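PDB 5EZM: 4-amino-4-deoxy-L-arabinose transferase or related glycosyltransferases of PMT family from Cupriavidus metallidurans, which probably transfers 4-amino-4-deoxy-L-arabinose from a polyprenyl-phosphate carrier to lipid A in the bacterial inner membrane. Local coordinates for residues A[56-59]-A[60-64]; A[77-81]-A[82-86]; A[89-92]-A[93-96]; A[98-102]-A[103-107]. All coordinates share one frame; numbering follows the deposited sequence.

Contact 1 of 4, residues A[56-59]-A[60-64]; sequences GPDE and GRYAE
Asp-58 and Arg-61, three residues apart, form a salt bridge between OD1 of the aspartate and NH2 of the arginine; the modelled separation of 2.5 Å is doubtfully short. The side chains run alongside each other, but carboxylate and guanidinium are turned by 54°, so a single oxygen and a single nitrogen carry the pairing. Arg-61 leaves the helix with CG anti to the backbone N (chi1 163°), and the bend at chi3 swings its guanidinium back toward Asp-58. NH1 has a second acidic partner in Glu-509.

Backbone bonds set this spacing. Arg-61 N, Tyr-62 N and Ala-63 N donate to the carbonyl oxygens of Pro-57, Asp-58 and Glu-59. Pro-57, which follows a cis peptide bond, has no N-H to donate, and its carbonyl accepts from Arg-61.

Looser van der Waals contacts add to this: Pro-57 CB lies 4.0 Å from Arg-61 NH1, and Tyr-62 CE2 comes to 4.2 Å from Asp-58 CB. Glu-59 turns its buried carboxylate to Arg-111 and to the backbone N atoms of Asn-158 and Val-55.

Arg-61 lies about 6 Å, side chain to side chain, from the zinc ligand His-270, and its pairing with Asp-58 is an i to i+3 salt bridge near the N-terminal end of helix 58-72.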
loop_
_atom_site.group_PDB
_atom_site.type_symbol
_atom_site.label_atom_id
_atom_site.label_comp_id
_atom_site.label_asym_id
_atom_site.label_seq_id
_atom_site.Cartn_x
_atom_site.Cartn_y
_atom_site.Cartn_z
ATOM N N GLY A 56 -8.476 4.126 7.837
ATOM C CA GLY A 56 -9.421 3.284 7.125
ATOM C C GLY A 56 -9.669 3.764 5.708
ATOM O O GLY A 56 -9.419 4.926 5.393
ATOM N N PRO A 57 -10.172 2.875 4.840
ATOM C CA PRO A 57 -10.501 1.480 5.154
ATOM C C PRO A 57 -9.320 0.511 5.108
ATOM O O PRO A 57 -9.289 -0.420 5.910
ATOM C CB PRO A 57 -11.518 1.118 4.070
ATOM C CG PRO A 57 -11.158 1.985 2.921
ATOM C CD PRO A 57 -10.669 3.274 3.511
ATOM N N ASP A 58 -8.364 0.747 4.204
ATOM C CA ASP A 58 -7.367 -0.270 3.871
ATOM C C ASP A 58 -6.532 -0.672 5.083
ATOM O O ASP A 58 -6.503 -1.848 5.468
ATOM C CB ASP A 58 -6.473 0.237 2.741
ATOM C CG ASP A 58 -7.221 0.382 1.434
ATOM O OD1 ASP A 58 -8.132 -0.435 1.183
ATOM O OD2 ASP A 58 -6.901 1.312 0.662
ATOM N N GLU A 59 -5.825 0.290 5.685
ATOM C CA GLU A 59 -4.945 -0.022 6.810
ATOM C C GLU A 59 -5.699 -0.748 7.915
ATOM O O GLU A 59 -5.241 -1.778 8.431
ATOM C CB GLU A 59 -4.311 1.256 7.360
ATOM C CG GLU A 59 -3.341 1.934 6.424
ATOM C CD GLU A 59 -2.404 2.862 7.162
ATOM O OE1 GLU A 59 -2.897 3.745 7.899
ATOM O OE2 GLU A 59 -1.173 2.695 7.021
ATOM N N GLY A 60 -6.863 -0.216 8.291
ATOM C CA GLY A 60 -7.661 -0.863 9.315
ATOM C C GLY A 60 -8.165 -2.229 8.890
ATOM O O GLY A 60 -8.123 -3.181 9.669
ATOM N N ARG A 61 -8.637 -2.345 7.642
ATOM C CA ARG A 61 -9.192 -3.612 7.173
ATOM C C ARG A 61 -8.152 -4.724 7.216
ATOM O O ARG A 61 -8.411 -5.814 7.742
ATOM C CB ARG A 61 -9.750 -3.468 5.755
ATOM C CG ARG A 61 -9.968 -4.815 5.066
ATOM C CD ARG A 61 -10.671 -4.697 3.722
ATOM N NE ARG A 61 -10.083 -3.662 2.879
ATOM C CZ ARG A 61 -10.773 -2.663 2.339
ATOM N NH1 ARG A 61 -12.079 -2.573 2.540
ATOM N NH2 ARG A 61 -10.155 -1.761 1.590
ATOM N N TYR A 62 -6.968 -4.474 6.659
ATOM C CA TYR A 62 -5.966 -5.532 6.622
ATOM C C TYR A 62 -5.351 -5.768 7.996
ATOM O O TYR A 62 -5.032 -6.915 8.342
ATOM C CB TYR A 62 -4.907 -5.201 5.572
ATOM C CG TYR A 62 -5.514 -5.081 4.193
ATOM C CD1 TYR A 62 -6.353 -6.074 3.699
ATOM C CD2 TYR A 62 -5.291 -3.961 3.406
ATOM C CE1 TYR A 62 -6.931 -5.967 2.451
ATOM C CE2 TYR A 62 -5.868 -3.844 2.150
ATOM C CZ TYR A 62 -6.687 -4.851 1.679
ATOM O OH TYR A 62 -7.262 -4.744 0.433
ATOM N N ALA A 63 -5.206 -4.713 8.805
ATOM C CA ALA A 63 -4.702 -4.909 10.160
ATOM C C ALA A 63 -5.658 -5.766 10.979
ATOM O O ALA A 63 -5.223 -6.609 11.776
ATOM C CB ALA A 63 -4.470 -3.563 10.841
ATOM N N GLU A 64 -6.966 -5.578 10.781
ATOM C CA GLU A 64 -7.959 -6.316 11.556
ATOM C C GLU A 64 -8.128 -7.739 11.047
ATOM O O GLU A 64 -8.222 -8.674 11.848
ATOM C CB GLU A 64 -9.303 -5.589 11.537
ATOM C CG GLU A 64 -10.458 -6.416 12.100
ATOM C CD GLU A 64 -10.277 -6.788 13.569
ATOM O OE1 GLU A 64 -9.444 -6.164 14.258
ATOM O OE2 GLU A 64 -10.977 -7.705 14.040
#

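Contact 2 of 4, residues A[77-81]-A[82-86]; sequences TIRYN and ALKYF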
loop_
_atom_site.group_PDB
_atom_site.type_symbol
_atom_site.label_atom_id
_atom_site.label_comp_id
_atom_site.label_asym_id
_atom_site.label_seq_id
_atom_site.Cartn_x
_atom_site.Cartn_y
_atom_site.Cartn_z
ATOM N N THR A 77 -9.082 -19.776 5.759
ATOM C CA THR A 77 -10.363 -19.096 5.589
ATOM C C THR A 77 -10.230 -17.678 6.130
ATOM O O THR A 77 -10.321 -17.448 7.339
ATOM C CB THR A 77 -11.475 -19.866 6.292
ATOM O OG1 THR A 77 -11.417 -21.245 5.901
ATOM C CG2 THR A 77 -12.841 -19.298 5.918
ATOM N N ILE A 78 -10.006 -16.722 5.225
ATOM C CA ILE A 78 -9.869 -15.324 5.613
ATOM C C ILE A 78 -11.201 -14.805 6.143
ATOM O O ILE A 78 -12.266 -15.068 5.569
ATOM C CB ILE A 78 -9.381 -14.486 4.417
ATOM C CG1 ILE A 78 -8.031 -14.998 3.921
ATOM C CG2 ILE A 78 -9.282 -13.017 4.788
ATOM C CD1 ILE A 78 -7.577 -14.343 2.632
ATOM N N ARG A 79 -11.148 -14.065 7.248
ATOM C CA ARG A 79 -12.345 -13.506 7.858
ATOM C C ARG A 79 -12.125 -12.047 8.230
ATOM O O ARG A 79 -11.031 -11.656 8.649
ATOM C CB ARG A 79 -12.766 -14.305 9.094
ATOM C CG ARG A 79 -13.342 -15.668 8.758
ATOM C CD ARG A 79 -13.990 -16.326 9.963
ATOM N NE ARG A 79 -14.512 -17.645 9.623
ATOM C CZ ARG A 79 -15.756 -17.871 9.216
ATOM N NH1 ARG A 79 -16.613 -16.864 9.108
ATOM N NH2 ARG A 79 -16.145 -19.103 8.919
ATOM N N TYR A 80 -13.174 -11.247 8.061
ATOM C CA TYR A 80 -13.169 -9.830 8.409
ATOM C C TYR A 80 -14.389 -9.583 9.286
ATOM O O TYR A 80 -15.529 -9.695 8.818
ATOM C CB TYR A 80 -13.194 -8.950 7.155
ATOM C CG TYR A 80 -12.988 -7.469 7.406
ATOM C CD1 TYR A 80 -12.224 -7.020 8.476
ATOM C CD2 TYR A 80 -13.568 -6.519 6.575
ATOM C CE1 TYR A 80 -12.033 -5.664 8.705
ATOM C CE2 TYR A 80 -13.388 -5.160 6.799
ATOM C CZ TYR A 80 -12.619 -4.737 7.866
ATOM O OH TYR A 80 -12.437 -3.388 8.094
ATOM N N ASN A 81 -14.145 -9.262 10.558
ATOM C CA ASN A 81 -15.199 -9.139 11.562
ATOM C C ASN A 81 -16.012 -10.430 11.646
ATOM O O ASN A 81 -17.244 -10.428 11.576
ATOM C CB ASN A 81 -16.084 -7.924 11.282
ATOM C CG ASN A 81 -15.307 -6.621 11.361
ATOM O OD1 ASN A 81 -15.115 -6.065 12.443
ATOM N ND2 ASN A 81 -14.844 -6.133 10.213
ATOM N N ALA A 82 -15.291 -11.546 11.774
ATOM C CA ALA A 82 -15.854 -12.875 11.975
ATOM C C ALA A 82 -16.567 -13.382 10.727
ATOM O O ALA A 82 -17.094 -14.499 10.725
ATOM C CB ALA A 82 -16.805 -12.890 13.178
ATOM N N LEU A 83 -16.571 -12.594 9.656
ATOM C CA LEU A 83 -17.271 -12.953 8.433
ATOM C C LEU A 83 -16.285 -13.258 7.315
ATOM O O LEU A 83 -15.230 -12.625 7.205
ATOM C CB LEU A 83 -18.216 -11.835 7.988
ATOM C CG LEU A 83 -19.314 -11.456 8.974
ATOM C CD1 LEU A 83 -20.078 -10.264 8.433
ATOM C CD2 LEU A 83 -20.238 -12.637 9.219
ATOM N N LYS A 84 -16.647 -14.234 6.482
ATOM C CA LYS A 84 -15.796 -14.637 5.369
ATOM C C LYS A 84 -15.512 -13.452 4.458
ATOM O O LYS A 84 -16.424 -12.718 4.066
ATOM C CB LYS A 84 -16.456 -15.763 4.572
ATOM C CG LYS A 84 -16.595 -17.072 5.327
ATOM C CD LYS A 84 -17.215 -18.138 4.444
ATOM C CE LYS A 84 -17.261 -19.480 5.151
ATOM N NZ LYS A 84 -17.676 -20.580 4.233
ATOM N N TYR A 85 -14.235 -13.266 4.133
ATOM C CA TYR A 85 -13.777 -12.191 3.257
ATOM C C TYR A 85 -12.965 -12.847 2.146
ATOM O O TYR A 85 -11.803 -13.207 2.350
ATOM C CB TYR A 85 -12.955 -11.167 4.031
ATOM C CG TYR A 85 -12.615 -9.919 3.251
ATOM C CD1 TYR A 85 -13.589 -8.974 2.957
ATOM C CD2 TYR A 85 -11.316 -9.677 2.821
ATOM C CE1 TYR A 85 -13.282 -7.824 2.247
ATOM C CE2 TYR A 85 -10.999 -8.530 2.112
ATOM C CZ TYR A 85 -11.987 -7.607 1.828
ATOM O OH TYR A 85 -11.680 -6.464 1.122
ATOM N N PHE A 86 -13.582 -13.014 0.978
ATOM C CA PHE A 86 -12.960 -13.684 -0.157
ATOM C C PHE A 86 -12.632 -12.715 -1.290
ATOM O O PHE A 86 -12.600 -13.110 -2.458
ATOM C CB PHE A 86 -13.858 -14.808 -0.671
ATOM C CG PHE A 86 -14.038 -15.936 0.302
ATOM C CD1 PHE A 86 -13.109 -16.160 1.308
ATOM C CD2 PHE A 86 -15.136 -16.780 0.208
ATOM C CE1 PHE A 86 -13.273 -17.206 2.207
ATOM C CE2 PHE A 86 -15.306 -17.830 1.100
ATOM C CZ PHE A 86 -14.374 -18.041 2.103
#
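Tyr-80 and Leu-83 pair through Tyr-80 N to Leu-83 O (2.6 Å) and Leu-83 N to Tyr-80 O (3.2 Å), closing a type I' turn, and beyond them Tyr-85 N donates to Ile-78 O. Arg-79 and Lys-84 form the non-hydrogen-bonded antiparallel pair between these bonds. Their side chains diverge at the root yet run alongside each other: Lys-84 CG lies over one face of the Arg-79 guanidinium, 3.8 Å from NH1. The extended arginine also reaches back to the turn, where NH1 donates to Ala-82 O at 2.9 Å from above the carbonyl plane. The like charges are probably offset by separate acids, since Arg-79 NH1 also pairs with Glu-517 and Lys-84 NZ with Glu-260.

This is a beta hairpin with a two-residue turn. Asn-81 and Ala-82 occupy its corners with positive phi, a conformation asparagine tolerates well, and their N-H groups both go to the carboxylate of Glu-68 in helix 58-72.

Two tyrosines meet beside the strands. Tyr-80 CB and Tyr-85 CB lie 3.8 Å apart where the side chains leave the hairpin. With CG anti to the backbone N in both, the rings then form a T-shaped stack, the edge of Tyr-80 toward the face of Tyr-85, with centroids 5.8 Å apart and planes at 70°. Ile-78 brings CG2 to the edge of the Tyr-85 ring.

Separately, Thr-77 CG2 meets the edge of the Phe-86 ring at its CE1, 4.3 Å away. Phe-86 itself packs edge-to-face with Phe-261.

Contact 3 of 4, residues A[89-92]-A[93-96]; sequences PPFH and MWVT
His-92 O is gripped twice by Thr-96, whose N and OG1 both donate to it, each at 2.9 Å, from opposite faces of the carbonyl plane. The hydroxyl can fold back in this way because OG1 stands anti to the carbonyl carbon of Thr-96 (chi1 -55°), a common role for threonine inside a helix. A water bridges the same pair, donating to Thr-96 OG1 and lying 3.1 Å from His-92 NE2. His-92 ND1 is hydrogen-bonded to Thr-163 OG1. Plain helical bonds run from Trp-94 N to Pro-90 O and from Val-95 N to Phe-91 O.

Two CH-pi contacts follow the same four-residue step. Pro-90 CB sits over the five-membered ring of Trp-94, 4.0 Å from its centroid, with CG above the CZ2 side of the indole. Val-95 CG2 lies over the face of Phe-91, 3.8 Å from the ring centroid. The Phe-91 and Trp-94 side chains cross at about a right angle, with CE3 of the indole near the phenyl edge. Met-93, bent at chi2 and chi3, curls its flexible thioether toward Pro-89.

Pro-90 immediately precedes helix 91-103, which packs among three others: Phe-91 leans on helix 185-206, Met-93 on helix 58-72, and His-92, Val-95 and Thr-96 on Ala-113 of helix 112-133.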
loop_
_atom_site.group_PDB
_atom_site.type_symbol
_atom_site.label_atom_id
_atom_site.label_comp_id
_atom_site.label_asym_id
_atom_site.label_seq_id
_atom_site.Cartn_x
_atom_site.Cartn_y
_atom_site.Cartn_z
ATOM N N PRO A 89 -6.432 -12.452 -1.791
ATOM C CA PRO A 89 -5.629 -13.614 -1.363
ATOM C C PRO A 89 -4.847 -13.294 -0.099
ATOM O O PRO A 89 -4.754 -12.121 0.292
ATOM C CB PRO A 89 -4.695 -13.855 -2.563
ATOM C CG PRO A 89 -5.272 -13.062 -3.688
ATOM C CD PRO A 89 -5.936 -11.887 -3.055
ATOM N N PRO A 90 -4.257 -14.293 0.562
ATOM C CA PRO A 90 -3.851 -14.128 1.970
ATOM C C PRO A 90 -2.387 -13.814 2.267
ATOM O O PRO A 90 -2.062 -13.686 3.452
ATOM C CB PRO A 90 -4.202 -15.501 2.546
ATOM C CG PRO A 90 -3.835 -16.430 1.443
ATOM C CD PRO A 90 -4.171 -15.709 0.152
ATOM N N PHE A 91 -1.498 -13.688 1.277
ATOM C CA PHE A 91 -0.072 -13.597 1.594
ATOM C C PHE A 91 0.238 -12.381 2.462
ATOM O O PHE A 91 0.987 -12.478 3.444
ATOM C CB PHE A 91 0.766 -13.566 0.317
ATOM C CG PHE A 91 2.233 -13.346 0.570
ATOM C CD1 PHE A 91 3.004 -14.335 1.161
ATOM C CD2 PHE A 91 2.840 -12.148 0.229
ATOM C CE1 PHE A 91 4.354 -14.136 1.404
ATOM C CE2 PHE A 91 4.188 -11.946 0.470
ATOM C CZ PHE A 91 4.946 -12.943 1.056
ATOM N N HIS A 92 -0.325 -11.222 2.113
ATOM C CA HIS A 92 -0.151 -10.036 2.945
ATOM C C HIS A 92 -0.560 -10.318 4.385
ATOM O O HIS A 92 0.138 -9.928 5.332
ATOM C CB HIS A 92 -0.963 -8.874 2.367
ATOM C CG HIS A 92 -0.872 -7.609 3.164
ATOM N ND1 HIS A 92 -0.071 -6.551 2.791
ATOM C CD2 HIS A 92 -1.490 -7.228 4.307
ATOM C CE1 HIS A 92 -0.196 -5.574 3.672
ATOM N NE2 HIS A 92 -1.051 -5.960 4.603
ATOM N N MET A 93 -1.678 -11.025 4.567
ATOM C CA MET A 93 -2.129 -11.352 5.914
ATOM C C MET A 93 -1.185 -12.336 6.590
ATOM O O MET A 93 -0.915 -12.212 7.787
ATOM C CB MET A 93 -3.555 -11.899 5.875
ATOM C CG MET A 93 -4.610 -10.810 5.738
ATOM S SD MET A 93 -4.635 -10.024 4.112
ATOM C CE MET A 93 -5.640 -11.187 3.192
ATOM N N TRP A 94 -0.673 -13.320 5.844
ATOM C CA TRP A 94 0.314 -14.237 6.405
ATOM C C TRP A 94 1.508 -13.476 6.965
ATOM O O TRP A 94 1.931 -13.705 8.109
ATOM C CB TRP A 94 0.768 -15.233 5.339
ATOM C CG TRP A 94 -0.273 -16.222 4.948
ATOM C CD1 TRP A 94 -1.452 -16.474 5.592
ATOM C CD2 TRP A 94 -0.235 -17.102 3.819
ATOM N NE1 TRP A 94 -2.150 -17.460 4.932
ATOM C CE2 TRP A 94 -1.426 -17.861 3.840
ATOM C CE3 TRP A 94 0.690 -17.323 2.791
ATOM C CZ2 TRP A 94 -1.715 -18.823 2.874
ATOM C CZ3 TRP A 94 0.399 -18.282 1.830
ATOM C CH2 TRP A 94 -0.794 -19.018 1.879
ATOM N N VAL A 95 2.056 -12.550 6.173
ATOM C CA VAL A 95 3.215 -11.783 6.622
ATOM C C VAL A 95 2.859 -10.959 7.851
ATOM O O VAL A 95 3.579 -10.971 8.859
ATOM C CB VAL A 95 3.749 -10.897 5.483
ATOM C CG1 VAL A 95 4.924 -10.064 5.974
ATOM C CG2 VAL A 95 4.156 -11.754 4.292
ATOM N N THR A 96 1.729 -10.244 7.794
ATOM C CA THR A 96 1.329 -9.422 8.930
ATOM C C THR A 96 1.155 -10.267 10.184
ATOM O O THR A 96 1.489 -9.823 11.287
ATOM C CB THR A 96 0.038 -8.662 8.617
ATOM O OG1 THR A 96 0.197 -7.902 7.410
ATOM C CG2 THR A 96 -0.309 -7.712 9.763
HETATM O O HOH W 1 -1.578 -5.582 7.675
#

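Contact 4 of 4, residues A[98-102]-A[103-107]; sequences VGYEL and FGLGE. With MPG ([(Z)-octadec-9-enyl] (2R)-2,3-bis(oxidanyl)propanoate), chain B; MPG ([(Z)-octadec-9-enyl] (2R)-2,3-bis(oxidanyl)propanoate), chain H.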
loop_
_atom_site.group_PDB
_atom_site.type_symbol
_atom_site.label_atom_id
_atom_site.label_comp_id
_atom_site.label_asym_id
_atom_site.label_seq_id
_atom_site.Cartn_x
_atom_site.Cartn_y
_atom_site.Cartn_z
ATOM N N VAL A 98 2.704 -13.165 10.936
ATOM C CA VAL A 98 4.033 -13.469 11.458
ATOM C C VAL A 98 4.577 -12.273 12.231
ATOM O O VAL A 98 5.139 -12.420 13.327
ATOM C CB VAL A 98 4.980 -13.895 10.320
ATOM C CG1 VAL A 98 6.389 -14.088 10.851
ATOM C CG2 VAL A 98 4.480 -15.172 9.673
ATOM N N GLY A 99 4.389 -11.067 11.687
ATOM C CA GLY A 99 4.792 -9.872 12.411
ATOM C C GLY A 99 4.118 -9.756 13.765
ATOM O O GLY A 99 4.757 -9.398 14.758
ATOM N N TYR A 100 2.818 -10.064 13.824
ATOM C CA TYR A 100 2.094 -10.033 15.092
ATOM C C TYR A 100 2.672 -11.040 16.080
ATOM O O TYR A 100 2.811 -10.745 17.273
ATOM C CB TYR A 100 0.610 -10.325 14.860
ATOM C CG TYR A 100 -0.185 -9.201 14.237
ATOM C CD1 TYR A 100 0.291 -7.896 14.233
ATOM C CD2 TYR A 100 -1.427 -9.446 13.664
ATOM C CE1 TYR A 100 -0.447 -6.868 13.668
ATOM C CE2 TYR A 100 -2.172 -8.430 13.101
ATOM C CZ TYR A 100 -1.679 -7.141 13.103
ATOM O OH TYR A 100 -2.425 -6.127 12.536
ATOM N N GLU A 101 2.998 -12.243 15.598
ATOM C CA GLU A 101 3.582 -13.257 16.465
ATOM C C GLU A 101 4.940 -12.823 16.999
ATOM O O GLU A 101 5.294 -13.160 18.133
ATOM C CB GLU A 101 3.706 -14.582 15.709
ATOM C CG GLU A 101 4.368 -15.696 16.503
ATOM C CD GLU A 101 3.555 -16.114 17.713
ATOM O OE1 GLU A 101 2.310 -16.033 17.653
ATOM O OE2 GLU A 101 4.161 -16.524 18.725
ATOM N N LEU A 102 5.711 -12.069 16.215
ATOM C CA LEU A 102 7.021 -11.651 16.708
ATOM C C LEU A 102 6.932 -10.439 17.631
ATOM O O LEU A 102 7.592 -10.405 18.675
ATOM C CB LEU A 102 7.962 -11.358 15.537
ATOM C CG LEU A 102 8.375 -12.580 14.712
ATOM C CD1 LEU A 102 9.499 -12.230 13.755
ATOM C CD2 LEU A 102 8.774 -13.732 15.625
ATOM N N PHE A 103 6.120 -9.441 17.276
ATOM C CA PHE A 103 6.157 -8.152 17.955
ATOM C C PHE A 103 4.803 -7.697 18.493
ATOM O O PHE A 103 4.670 -6.527 18.876
ATOM C CB PHE A 103 6.720 -7.082 17.015
ATOM C CG PHE A 103 7.907 -7.538 16.219
ATOM C CD1 PHE A 103 9.133 -7.738 16.832
ATOM C CD2 PHE A 103 7.801 -7.759 14.857
ATOM C CE1 PHE A 103 10.233 -8.156 16.099
ATOM C CE2 PHE A 103 8.897 -8.180 14.118
ATOM C CZ PHE A 103 10.114 -8.378 14.740
ATOM N N GLY A 104 3.801 -8.570 18.531
ATOM C CA GLY A 104 2.506 -8.206 19.077
ATOM C C GLY A 104 1.752 -7.229 18.186
ATOM O O GLY A 104 2.240 -6.758 17.159
ATOM N N LEU A 105 0.525 -6.925 18.605
ATOM C CA LEU A 105 -0.337 -6.038 17.842
ATOM C C LEU A 105 0.110 -4.591 17.989
ATOM O O LEU A 105 0.639 -4.183 19.026
ATOM C CB LEU A 105 -1.788 -6.173 18.295
ATOM C CG LEU A 105 -2.422 -7.548 18.110
ATOM C CD1 LEU A 105 -3.811 -7.575 18.731
ATOM C CD2 LEU A 105 -2.484 -7.890 16.637
ATOM N N GLY A 106 -0.118 -3.813 16.940
ATOM C CA GLY A 106 0.243 -2.411 16.957
ATOM C C GLY A 106 0.215 -1.838 15.561
ATOM O O GLY A 106 0.061 -2.552 14.564
ATOM N N GLU A 107 0.369 -0.513 15.507
ATOM C CA GLU A 107 0.339 0.189 14.230
ATOM C C GLU A 107 1.511 -0.219 13.344
ATOM O O GLU A 107 1.315 -0.627 12.194
ATOM C CB GLU A 107 0.338 1.700 14.460
ATOM C CG GLU A 107 -1.016 2.279 14.848
ATOM C CD GLU A 107 -1.333 2.141 16.330
ATOM O OE1 GLU A 107 -0.744 1.266 17.000
ATOM O OE2 GLU A 107 -2.178 2.917 16.827
HETATM C C2 MPG B . 5.302 -18.594 11.075
HETATM C C3 MPG B . 4.081 -19.153 11.796
HETATM C C4 MPG B . 3.522 -18.166 12.809
HETATM C C5 MPG B . 2.683 -18.846 13.904
HETATM C C6 MPG B . 1.712 -17.867 14.584
HETATM C C7 MPG B . 0.840 -18.557 15.649
HETATM C C8 MPG B . -0.586 -17.958 15.715
HETATM C C9 MPG B . -1.493 -18.691 16.735
HETATM C C1 MPG B . 5.784 -19.498 9.938
HETATM C C2 MPG H . 7.082 -14.217 6.453
HETATM C C3 MPG H . 8.264 -13.476 5.835
HETATM C C4 MPG H . 8.736 -12.276 6.647
HETATM C C5 MPG H . 7.838 -11.943 7.853
HETATM C C6 MPG H . 8.390 -10.785 8.703
HETATM C C7 MPG H . 7.367 -10.270 9.734
HETATM C C1 MPG H . 6.519 -15.303 5.531
#
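Leu-105 CD2 stands squarely over one face of the Tyr-100 ring, 3.4 Å from the centroid and 5° off the ring normal, while Gly-106 O lies at that ring's edge, nearest CE1. Leu-102 CB lies over one face of the Phe-103 ring in a CH-pi contact, 3.6 Å from its centroid. With CG anti to its own carbonyl carbon (chi1 -43°), Phe-103 swings its ring back beside the preceding residue, and Leu-102 CD1 approaches the same ring at CZ.

These groups close the C-terminal end of helix 91-103. Gly-104 is the first residue to leave the helical conformation, and its positive phi is easily adopted without a side chain. The last backbone bonds run from Phe-103 N to Gly-99 O (2.9 Å) and from Gly-104 N to Tyr-100 O (2.7 Å). The chain then turns so that Leu-105 folds back over Tyr-100 in a CH-pi contact, and Gly-106 takes the N-cap position of helix 107-110. Phe-103 O also accepts a bond from Gln-109 of that helix.

On the lipid-facing side, two bound monoacylglycerol-like molecules lie against Val-98, Gly-99 and Glu-101. Val-98 divides its methyls between them, and Glu-101 lays its side chain along the chain B lipid. Gly-99, having no side chain, lets carbon C7 of the chain H lipid approach its backbone N to 3.6 Å.

In the fold
Contact 1 touches each of the other three. Arg-61 CD meets Tyr-85 OH of contact 2 at 3.3 Å, Tyr-62 CB packs 4.0 Å from His-92 NE2 of contact 3, and Ala-63 O probably accepts a hydrogen bond from Tyr-100 OH of contact 4 at 2.9 Å. Contacts 2 and 3 meet through Ile-78 CD1, which lies 3.6 Å from Pro-90 CB. Contacts 3 and 4 share helix 91-103, whereas contacts 2 and 4 stay about 10 Å apart at their nearest atoms. The zinc ion held by Glu-87, His-268 and His-270 is about 7 Å from the side chain of Tyr-85 and about 9 Å from that of Arg-61; contact 4 is away from it, against lipid.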